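Local coordinates for Tautomerase_3 domain-containing protein (Corynebacterium halotolerans YIM 70093 = DSM 44683, PDB 7M58) that probably acts as a hydrolase of the cis-3-chloroacrylic acid dehalogenase family, within the tautomerase superfamily, at residues D30-P35 with S71-Q76; E110-T113 with L118-E121; E127-A130 with L136-E139. All blocks are in the same frame, centred on the assembly; numbering follows the deposited sequence.

Contact 1. Residues D30-P35 with S71-Q76; sequences DIAVAP and SGRTAQ. With SO4 (sulfate ion), chain D.
The backbones of residues 30-35 and 71-76 come closest at Ala32 and Arg73, whose CA atoms are 7.9 Å apart, and the arginine side chain spans the gap. Its CG lies beside the backbone N (chi1 -53°) and the chain bends at chi2, which carries the guanidinium over the turn after helix 14-31. Ala32 CB rests on one face of that group, offset toward the rim and 3.4 Å from Arg73 NH1. Ala34 CB comes in obliquely, 3.8 Å from Arg73 NH2. No hydrogen bond joins the segments; the polar grip is on a sulfate ion, probably from the crystallisation liquor. Arg73 NE donates to sulfate O1 at 3.1 Å, and Arg73 NH2 adds a weak bond to the same oxygen at 3.2 Å; NH2 also closely approaches sulfate O4, at 2.9 Å. Arg70 NE and His28 NE2 also bind the sulfate, so with them the Arg73 guanidinium lines an anion pocket, consistent with a substrate-carboxylate site as in dehalogenases of this family. Both methyls pack against the guanidinium beside the anion. The contact joins the C-terminal end of helix 14-31 to the loop between strand 63-70 and helix 75-92, capped by Thr74.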
ATOM      1  N   ASP A  30       4.335  -1.584 -22.930  1.00 33.79           N
ATOM      2  CA  ASP A  30       4.452  -0.618 -24.011  1.00 29.18           C
ATOM      3  C   ASP A  30       4.772   0.788 -23.531  1.00 28.57           C
ATOM      4  O   ASP A  30       5.560   1.474 -24.174  1.00 28.98           O
ATOM      5  CB  ASP A  30       3.161  -0.580 -24.821  1.00 34.73           C
ATOM      6  CG  ASP A  30       2.790  -1.945 -25.363  1.00 42.93           C
ATOM      7  OD1 ASP A  30       3.710  -2.778 -25.503  1.00 43.15           O
ATOM      8  OD2 ASP A  30       1.591  -2.194 -25.637  1.00 44.95           O
ATOM      9  N   ILE A  31       4.173   1.268 -22.442  1.00 33.32           N
ATOM     10  CA  ILE A  31       4.427   2.649 -22.039  1.00 33.61           C
ATOM     11  C   ILE A  31       5.723   2.735 -21.244  1.00 34.51           C
ATOM     12  O   ILE A  31       6.648   3.460 -21.623  1.00 37.43           O
ATOM     13  CB  ILE A  31       3.227   3.238 -21.280  1.00 36.86           C
ATOM     14  CG1 ILE A  31       1.995   3.197 -22.187  1.00 35.38           C
ATOM     15  CG2 ILE A  31       3.527   4.665 -20.851  1.00 35.19           C
ATOM     16  CD1 ILE A  31       0.695   3.263 -21.465  1.00 32.52           C
ATOM     17  N   ALA A  32       5.824   1.983 -20.151  1.00 33.02           N
ATOM     18  CA  ALA A  32       7.146   1.695 -19.619  1.00 33.39           C
ATOM     19  C   ALA A  32       7.850   0.768 -20.593  1.00 38.65           C
ATOM     20  O   ALA A  32       7.210  -0.018 -21.287  1.00 46.91           O
ATOM     21  CB  ALA A  32       7.050   1.045 -18.245  1.00 30.23           C
ATOM     22  N   VAL A  33       9.166   0.860 -20.687  1.00 31.94           N
ATOM     23  CA  VAL A  33       9.767  -0.082 -21.627  1.00 38.75           C
ATOM     24  C   VAL A  33      10.383  -1.184 -20.789  1.00 39.35           C
ATOM     25  O   VAL A  33      11.598  -1.211 -20.549  1.00 42.79           O
ATOM     26  CB  VAL A  33      10.768   0.577 -22.582  1.00 49.44           C
ATOM     27  CG1 VAL A  33      11.236  -0.439 -23.622  1.00 42.70           C
ATOM     28  CG2 VAL A  33      10.077   1.754 -23.269  1.00 45.20           C
ATOM     29  N   ALA A  34       9.513  -2.063 -20.287  1.00 36.88           N
ATOM     30  CA  ALA A  34       9.858  -3.066 -19.307  1.00 35.92           C
ATOM     31  C   ALA A  34       9.265  -4.439 -19.722  1.00 29.54           C
ATOM     32  O   ALA A  34       8.190  -4.480 -20.286  1.00 33.43           O
ATOM     33  CB  ALA A  34       9.324  -2.697 -17.924  1.00 35.32           C
ATOM     34  N   PRO A  35       9.997  -5.496 -19.413  1.00 31.65           N
ATOM     35  CA  PRO A  35       9.505  -6.821 -19.841  1.00 26.60           C
ATOM     36  C   PRO A  35       8.353  -7.254 -18.970  1.00 33.85           C
ATOM     37  O   PRO A  35       8.339  -7.031 -17.756  1.00 35.63           O
ATOM     38  CB  PRO A  35      10.728  -7.723 -19.632  1.00 31.31           C
ATOM     39  CG  PRO A  35      11.555  -7.020 -18.662  1.00 35.53           C
ATOM     40  CD  PRO A  35      11.299  -5.568 -18.772  1.00 36.38           C
ATOM     41  N   SER A  71      11.294   4.354  -9.609  1.00 29.34           N
ATOM     42  CA  SER A  71      11.589   5.748  -9.905  1.00 33.86           C
ATOM     43  C   SER A  71      12.648   5.839 -11.007  1.00 33.11           C
ATOM     44  O   SER A  71      13.362   4.872 -11.305  1.00 28.67           O
ATOM     45  CB  SER A  71      12.020   6.487  -8.638  1.00 31.92           C
ATOM     46  OG  SER A  71      12.765   5.638  -7.801  1.00 35.97           O
ATOM     47  N   GLY A  72      12.703   7.009 -11.657  1.00 29.27           N
ATOM     48  CA  GLY A  72      13.646   7.261 -12.734  1.00 29.91           C
ATOM     49  C   GLY A  72      13.031   7.335 -14.116  1.00 34.73           C
ATOM     50  O   GLY A  72      13.763   7.532 -15.096  1.00 37.69           O
ATOM     51  N   ARG A  73      11.712   7.209 -14.221  1.00 37.10           N
ATOM     52  CA  ARG A  73      11.005   7.262 -15.493  1.00 38.15           C
ATOM     53  C   ARG A  73      10.660   8.708 -15.825  1.00 38.86           C
ATOM     54  O   ARG A  73      10.530   9.558 -14.933  1.00 38.72           O
ATOM     55  CB  ARG A  73       9.723   6.421 -15.438  1.00 34.65           C
ATOM     56  CG  ARG A  73       9.907   4.983 -14.967  1.00 34.23           C
ATOM     57  CD  ARG A  73       9.494   4.018 -16.061  1.00 33.82           C
ATOM     58  NE  ARG A  73       9.838   2.652 -15.721  1.00 34.07           N
ATOM     59  CZ  ARG A  73      10.186   1.737 -16.613  1.00 36.73           C
ATOM     60  NH1 ARG A  73      10.241   2.046 -17.902  1.00 36.45           N
ATOM     61  NH2 ARG A  73      10.481   0.510 -16.213  1.00 37.88           N
ATOM     62  N   THR A  74      10.517   8.986 -17.122  1.00 34.78           N
ATOM     63  CA  THR A  74      10.212  10.344 -17.537  1.00 34.90           C
ATOM     64  C   THR A  74       8.806  10.727 -17.100  1.00 33.27           C
ATOM     65  O   THR A  74       7.933   9.880 -16.898  1.00 37.56           O
ATOM     66  CB  THR A  74      10.332  10.504 -19.052  1.00 37.75           C
ATOM     67  OG1 THR A  74       9.229   9.862 -19.692  1.00 32.02           O
ATOM     68  CG2 THR A  74      11.638   9.902 -19.562  1.00 32.44           C
ATOM     69  N   ALA A  75       8.605  12.033 -16.937  1.00 31.81           N
ATOM     70  CA  ALA A  75       7.278  12.544 -16.632  1.00 33.94           C
ATOM     71  C   ALA A  75       6.269  12.074 -17.667  1.00 34.53           C
ATOM     72  O   ALA A  75       5.120  11.767 -17.327  1.00 35.50           O
ATOM     73  CB  ALA A  75       7.304  14.070 -16.550  1.00 28.31           C
ATOM     74  N   GLN A  76       6.671  12.024 -18.941  1.00 35.79           N
ATOM     75  CA  GLN A  76       5.694  11.715 -19.977  1.00 38.05           C
ATOM     76  C   GLN A  76       5.209  10.276 -19.897  1.00 40.10           C
ATOM     77  O   GLN A  76       3.997  10.036 -19.920  1.00 39.25           O
ATOM     78  CB  GLN A  76       6.270  11.991 -21.361  1.00 42.83           C
ATOM     79  CG  GLN A  76       5.208  11.919 -22.446  1.00 55.17           C
ATOM     80  CD  GLN A  76       5.664  12.488 -23.776  1.00 65.59           C
ATOM     81  OE1 GLN A  76       6.861  12.521 -24.081  1.00 69.71           O
ATOM     82  NE2 GLN A  76       4.706  12.946 -24.578  1.00 65.88           N
TER
HETATM   83  S   SO4 D 201       8.750  -0.573 -13.322  1.00 32.45           S
HETATM   84  O1  SO4 D 201       9.299   0.848 -13.247  1.00 34.12           O
HETATM   85  O2  SO4 D 201       7.355  -0.597 -12.776  1.00 33.73           O
HETATM   86  O3  SO4 D 201       9.621  -1.537 -12.540  1.00 39.24           O
HETATM   87  O4  SO4 D 201       8.564  -1.027 -14.751  1.00 31.01           O

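Contact 2. Residues E110-T113 with L118-E121; sequences ENMT and LLPE
With its CG beside the backbone N (chi1 -76°), Leu119 directs CD1 toward Met112, and the bend of Met112 at chi3 (-58°) turns its CE onto that methyl. Met112 CE and Leu119 CD1 make a tight contact of 3.3 Å between side chains running obliquely to each other. Leu118 sends its CD2 the other way, against Thr113 CG2 at 3.7 Å, and the same methyl lies 3.2 Å from Glu110 O. The backbones are tied at Met112 O, which accepts the N-H of Leu119 at 2.9 Å with an N-H...O angle of 152°. Leu118 CA adds a CA-H...O contact to Met112 O at 3.2 Å, so one carbonyl receives both. Thr113 and Leu118 form an antiparallel non-hydrogen-bonded pair in the hairpin of strands 112-114 and 117-118. Thr113 OG1 is engaged by Thr86 and Val102 of the second subunit, and Met112 and Thr113 pair with a strand of that chain, which carries the sheet across the interface. With a single conventional hydrogen bond between its segments, the contact depends largely on apolar packing, here in a buried place. The side chain of Met112 lies about 4 Å, nearest atoms, from a bound sulfate ion, so this packing probably also shapes the wall of the anion pocket.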
ATOM      1  N   GLU A 110      16.585  -0.505  -6.488  1.00 29.52           N
ATOM      2  CA  GLU A 110      17.300  -1.223  -5.436  1.00 34.31           C
ATOM      3  C   GLU A 110      16.439  -1.518  -4.220  1.00 34.48           C
ATOM      4  O   GLU A 110      16.858  -2.316  -3.372  1.00 33.77           O
ATOM      5  CB  GLU A 110      18.561  -0.472  -4.990  1.00 32.66           C
ATOM      6  CG  GLU A 110      18.339   0.908  -4.403  1.00 39.74           C
ATOM      7  CD  GLU A 110      18.451   2.042  -5.439  1.00 48.74           C
ATOM      8  OE1 GLU A 110      18.861   3.164  -5.038  1.00 54.13           O
ATOM      9  OE2 GLU A 110      18.139   1.821  -6.637  1.00 44.70           O
ATOM     10  N   ASN A 111      15.254  -0.913  -4.115  1.00 30.95           N
ATOM     11  CA  ASN A 111      14.314  -1.236  -3.052  1.00 30.81           C
ATOM     12  C   ASN A 111      13.335  -2.327  -3.463  1.00 29.35           C
ATOM     13  O   ASN A 111      12.264  -2.451  -2.869  1.00 26.71           O
ATOM     14  CB  ASN A 111      13.562   0.021  -2.602  1.00 29.91           C
ATOM     15  CG  ASN A 111      14.471   1.053  -1.932  1.00 31.39           C
ATOM     16  OD1 ASN A 111      15.674   1.105  -2.175  1.00 37.82           O
ATOM     17  ND2 ASN A 111      13.884   1.890  -1.099  1.00 27.59           N
ATOM     18  N   MET A 112      13.667  -3.109  -4.480  1.00 32.34           N
ATOM     19  CA  MET A 112      12.796  -4.179  -4.932  1.00 30.76           C
ATOM     20  C   MET A 112      13.621  -5.419  -5.221  1.00 33.60           C
ATOM     21  O   MET A 112      14.701  -5.316  -5.812  1.00 38.04           O
ATOM     22  CB  MET A 112      12.036  -3.802  -6.197  1.00 28.61           C
ATOM     23  CG  MET A 112      11.178  -2.598  -6.040  1.00 37.06           C
ATOM     24  SD  MET A 112       9.970  -2.410  -7.362  1.00 47.71           S
ATOM     25  CE  MET A 112      10.943  -2.348  -8.786  1.00 30.55           C
ATOM     26  N   THR A 113      13.138  -6.575  -4.773  1.00 26.43           N
ATOM     27  CA  THR A 113      13.586  -7.858  -5.295  1.00 28.74           C
ATOM     28  C   THR A 113      12.427  -8.464  -6.070  1.00 29.09           C
ATOM     29  O   THR A 113      11.273  -8.388  -5.646  1.00 27.10           O
ATOM     30  CB  THR A 113      14.062  -8.852  -4.215  1.00 26.46           C
ATOM     31  OG1 THR A 113      12.974  -9.214  -3.349  1.00 32.01           O
ATOM     32  CG2 THR A 113      15.204  -8.292  -3.407  1.00 25.57           C
ATOM     33  N   LEU A 118      17.880  -8.064  -6.696  1.00 30.36           N
ATOM     34  CA  LEU A 118      17.527  -6.651  -6.644  1.00 25.76           C
ATOM     35  C   LEU A 118      17.330  -6.146  -8.059  1.00 23.91           C
ATOM     36  O   LEU A 118      18.019  -6.575  -8.985  1.00 23.69           O
ATOM     37  CB  LEU A 118      18.604  -5.835  -5.929  1.00 24.76           C
ATOM     38  CG  LEU A 118      18.608  -6.114  -4.427  1.00 36.18           C
ATOM     39  CD1 LEU A 118      19.906  -5.709  -3.760  1.00 38.38           C
ATOM     40  CD2 LEU A 118      17.430  -5.414  -3.775  1.00 36.47           C
ATOM     41  N   LEU A 119      16.338  -5.308  -8.237  1.00 25.84           N
ATOM     42  CA  LEU A 119      15.992  -4.825  -9.567  1.00 28.21           C
ATOM     43  C   LEU A 119      16.861  -3.633  -9.936  1.00 30.93           C
ATOM     44  O   LEU A 119      17.315  -2.897  -9.057  1.00 30.45           O
ATOM     45  CB  LEU A 119      14.528  -4.410  -9.631  1.00 26.14           C
ATOM     46  CG  LEU A 119      13.508  -5.540  -9.709  1.00 37.79           C
ATOM     47  CD1 LEU A 119      12.156  -5.036 -10.199  1.00 31.43           C
ATOM     48  CD2 LEU A 119      14.017  -6.647 -10.625  1.00 30.67           C
ATOM     49  N   PRO A 120      17.137  -3.429 -11.217  1.00 32.33           N
ATOM     50  CA  PRO A 120      17.955  -2.281 -11.602  1.00 28.16           C
ATOM     51  C   PRO A 120      17.115  -1.059 -11.904  1.00 33.18           C
ATOM     52  O   PRO A 120      15.879  -1.115 -11.953  1.00 33.36           O
ATOM     53  CB  PRO A 120      18.646  -2.775 -12.870  1.00 30.36           C
ATOM     54  CG  PRO A 120      17.520  -3.555 -13.529  1.00 31.68           C
ATOM     55  CD  PRO A 120      16.768  -4.237 -12.395  1.00 28.88           C
ATOM     56  N   GLU A 121      17.835   0.037 -12.142  1.00 42.21           N
ATOM     57  CA  GLU A 121      17.330   1.182 -12.887  1.00 39.89           C
ATOM     58  C   GLU A 121      16.458   0.813 -14.087  1.00 40.18           C
ATOM     59  O   GLU A 121      16.769  -0.137 -14.829  1.00 39.30           O
ATOM     60  CB  GLU A 121      18.521   1.956 -13.422  1.00 45.36           C
ATOM     61  CG  GLU A 121      18.191   3.035 -14.377  1.00 57.78           C
ATOM     62  CD  GLU A 121      19.357   3.901 -14.733  1.00 67.89           C
ATOM     63  OE1 GLU A 121      20.202   4.109 -13.846  1.00 72.48           O
ATOM     64  OE2 GLU A 121      19.591   4.154 -15.964  1.00 72.67           O
TER

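Contact 3. Residues E127-A130 with L136-E139; sequences EWFA and LQEE
Phe129 and Ala130, near the end of helix 125-129, meet Gln137 of helix 134-142, and the preceding residues lead up to them. Trp128 packs its indole on Tyr37, Leu119 and Pro120. Phe129 follows with CG anti to its backbone N (chi1 -176°), which carries the ring out to the second helix. Gln137 crosses it obliquely: CG sits over one ring face, 4.2 Å from the ring centroid, a CH-pi contact displaced toward the rim. Gln137 CB lies against the CZ end of the ring, 3.8 Å from Phe129 CZ, and Phe129 CZ also lies 3.3 Å from the backbone O of Gln137. Ser141 OG, farther along the helix, is shared between the carbonyls of Gln137 and Glu138. Extended beyond CG, the glutamine lays its amide only 17° from the plane of the ring and reaches the Phe129 carbonyl, where Gln137 NE2 donates to Phe129 O at 3.0 Å. The bond is almost straight, 175° at the hydrogen, and the acceptor lies in the amide plane, which would hold the amide's rotation, though NE2 stands well out of the plane of the Phe129 carbonyl. Ala130 comes next, its CA 3.5 Å from Gln137 NE2. Phe129, Ala130 and Gln137 also touch a crystal neighbour. The arrangement consists of two short consecutive helices, 125-129 and 134-142, packed across the loop between them at the C-terminal end of the chain, in which a glutamine of the second helix both covers an aromatic ring and bonds a backbone carbonyl near the end of the first.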
ATOM      1  N   GLU A 127      21.056  -5.531 -19.141  1.00 34.45           N
ATOM      2  CA  GLU A 127      22.197  -5.734 -18.256  1.00 33.75           C
ATOM      3  C   GLU A 127      21.815  -6.625 -17.074  1.00 33.80           C
ATOM      4  O   GLU A 127      22.532  -7.574 -16.749  1.00 33.12           O
ATOM      5  CB  GLU A 127      22.741  -4.378 -17.793  1.00 33.23           C
ATOM      6  CG  GLU A 127      24.169  -4.083 -18.238  1.00 48.32           C
ATOM      7  CD  GLU A 127      24.686  -2.765 -17.684  1.00 61.75           C
ATOM      8  OE1 GLU A 127      25.932  -2.589 -17.613  1.00 66.30           O
ATOM      9  OE2 GLU A 127      23.855  -1.911 -17.263  1.00 66.53           O
ATOM     10  N   TRP A 128      20.699  -6.298 -16.415  1.00 30.73           N
ATOM     11  CA  TRP A 128      20.222  -7.091 -15.276  1.00 32.23           C
ATOM     12  C   TRP A 128      19.988  -8.542 -15.691  1.00 30.33           C
ATOM     13  O   TRP A 128      20.475  -9.475 -15.034  1.00 23.71           O
ATOM     14  CB  TRP A 128      18.938  -6.439 -14.722  1.00 28.83           C
ATOM     15  CG  TRP A 128      18.244  -7.154 -13.619  1.00 26.98           C
ATOM     16  CD1 TRP A 128      18.495  -7.040 -12.282  1.00 28.48           C
ATOM     17  CD2 TRP A 128      17.155  -8.087 -13.747  1.00 26.31           C
ATOM     18  NE1 TRP A 128      17.641  -7.854 -11.566  1.00 30.83           N
ATOM     19  CE2 TRP A 128      16.811  -8.511 -12.442  1.00 30.85           C
ATOM     20  CE3 TRP A 128      16.458  -8.620 -14.833  1.00 27.06           C
ATOM     21  CZ2 TRP A 128      15.787  -9.440 -12.195  1.00 29.51           C
ATOM     22  CZ3 TRP A 128      15.442  -9.543 -14.590  1.00 28.58           C
ATOM     23  CH2 TRP A 128      15.122  -9.948 -13.280  1.00 34.52           C
ATOM     24  N   PHE A 129      19.301  -8.737 -16.820  1.00 27.69           N
ATOM     25  CA  PHE A 129      18.981 -10.074 -17.310  1.00 28.10           C
ATOM     26  C   PHE A 129      20.242 -10.912 -17.534  1.00 29.90           C
ATOM     27  O   PHE A 129      20.260 -12.112 -17.219  1.00 26.06           O
ATOM     28  CB  PHE A 129      18.170  -9.937 -18.599  1.00 28.14           C
ATOM     29  CG  PHE A 129      17.679 -11.231 -19.161  1.00 30.30           C
ATOM     30  CD1 PHE A 129      16.514 -11.813 -18.685  1.00 32.06           C
ATOM     31  CD2 PHE A 129      18.375 -11.868 -20.172  1.00 31.70           C
ATOM     32  CE1 PHE A 129      16.060 -13.009 -19.208  1.00 29.16           C
ATOM     33  CE2 PHE A 129      17.919 -13.065 -20.697  1.00 33.22           C
ATOM     34  CZ  PHE A 129      16.767 -13.633 -20.209  1.00 27.77           C
ATOM     35  N   ALA A 130      21.320 -10.297 -18.036  1.00 27.38           N
ATOM     36  CA  ALA A 130      22.541 -11.057 -18.303  1.00 30.46           C
ATOM     37  C   ALA A 130      23.251 -11.523 -17.032  1.00 30.71           C
ATOM     38  O   ALA A 130      24.182 -12.335 -17.126  1.00 28.60           O
ATOM     39  CB  ALA A 130      23.496 -10.242 -19.179  1.00 30.23           C
ATOM     40  N   LEU A 136      17.271 -19.469 -14.902  1.00 37.79           N
ATOM     41  CA  LEU A 136      16.316 -18.381 -14.721  1.00 33.97           C
ATOM     42  C   LEU A 136      16.157 -17.574 -15.997  1.00 31.58           C
ATOM     43  O   LEU A 136      15.052 -17.125 -16.321  1.00 32.96           O
ATOM     44  CB  LEU A 136      16.757 -17.476 -13.569  1.00 33.87           C
ATOM     45  CG  LEU A 136      15.772 -16.376 -13.165  1.00 33.91           C
ATOM     46  CD1 LEU A 136      14.413 -16.953 -12.799  1.00 28.44           C
ATOM     47  CD2 LEU A 136      16.346 -15.536 -12.005  1.00 31.56           C
ATOM     48  N   GLN A 137      17.244 -17.414 -16.757  1.00 34.30           N
ATOM     49  CA  GLN A 137      17.177 -16.674 -18.013  1.00 34.17           C
ATOM     50  C   GLN A 137      16.154 -17.273 -18.962  1.00 38.99           C
ATOM     51  O   GLN A 137      15.421 -16.539 -19.644  1.00 36.77           O
ATOM     52  CB  GLN A 137      18.554 -16.624 -18.673  1.00 29.32           C
ATOM     53  CG  GLN A 137      19.477 -15.593 -18.081  1.00 31.78           C
ATOM     54  CD  GLN A 137      20.802 -15.509 -18.803  1.00 30.31           C
ATOM     55  OE1 GLN A 137      21.273 -16.474 -19.382  1.00 33.47           O
ATOM     56  NE2 GLN A 137      21.395 -14.336 -18.795  1.00 36.61           N
ATOM     57  N   GLU A 138      16.102 -18.603 -19.040  1.00 37.59           N
ATOM     58  CA  GLU A 138      15.265 -19.217 -20.052  1.00 43.31           C
ATOM     59  C   GLU A 138      13.821 -19.445 -19.597  1.00 41.04           C
ATOM     60  O   GLU A 138      12.925 -19.509 -20.440  1.00 44.00           O
ATOM     61  CB  GLU A 138      15.936 -20.493 -20.566  1.00 43.54           C
ATOM     62  CG  GLU A 138      17.310 -20.175 -21.241  1.00 54.29           C
ATOM     63  CD  GLU A 138      17.263 -18.983 -22.266  1.00 69.63           C
ATOM     64  OE1 GLU A 138      16.533 -19.097 -23.285  1.00 70.63           O
ATOM     65  OE2 GLU A 138      17.963 -17.945 -22.054  1.00 65.08           O
ATOM     66  N   GLU A 139      13.543 -19.517 -18.298  1.00 38.86           N
ATOM     67  CA  GLU A 139      12.139 -19.469 -17.889  1.00 38.15           C
ATOM     68  C   GLU A 139      11.553 -18.089 -18.130  1.00 38.92           C
ATOM     69  O   GLU A 139      10.416 -17.970 -18.595  1.00 43.55           O
ATOM     70  CB  GLU A 139      11.947 -19.880 -16.420  1.00 42.82           C
ATOM     71  CG  GLU A 139      12.907 -20.932 -15.927  1.00 50.01           C
ATOM     72  CD  GLU A 139      12.828 -21.173 -14.421  1.00 56.32           C
ATOM     73  OE1 GLU A 139      12.229 -22.203 -14.031  1.00 54.97           O
ATOM     74  OE2 GLU A 139      13.356 -20.354 -13.629  1.00 59.51           O
TER

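How the contacts relate
The three contacts pass from a bound anion to the surface. Contact 1 is partly buried and charged, contact 2 is buried and mostly apolar, and contact 3 lies at the surface, where an amide and an aromatic ring do the work. Contacts 1 and 2 do not touch, yet both border the same sulfate, one with a guanidinium and the other with a methionine. Contacts 2 and 3 meet directly: Trp128 NE1 probably hydrogen-bonds to Leu118 O at 2.9 Å, joining helix 125-129 to the loop after strand 117-118. Contact 1 joins loops at the ends of helices 14-31 and 75-92 and no other chain touches it, whereas contact 2 reaches the second subunit, as does Leu136 of contact 3.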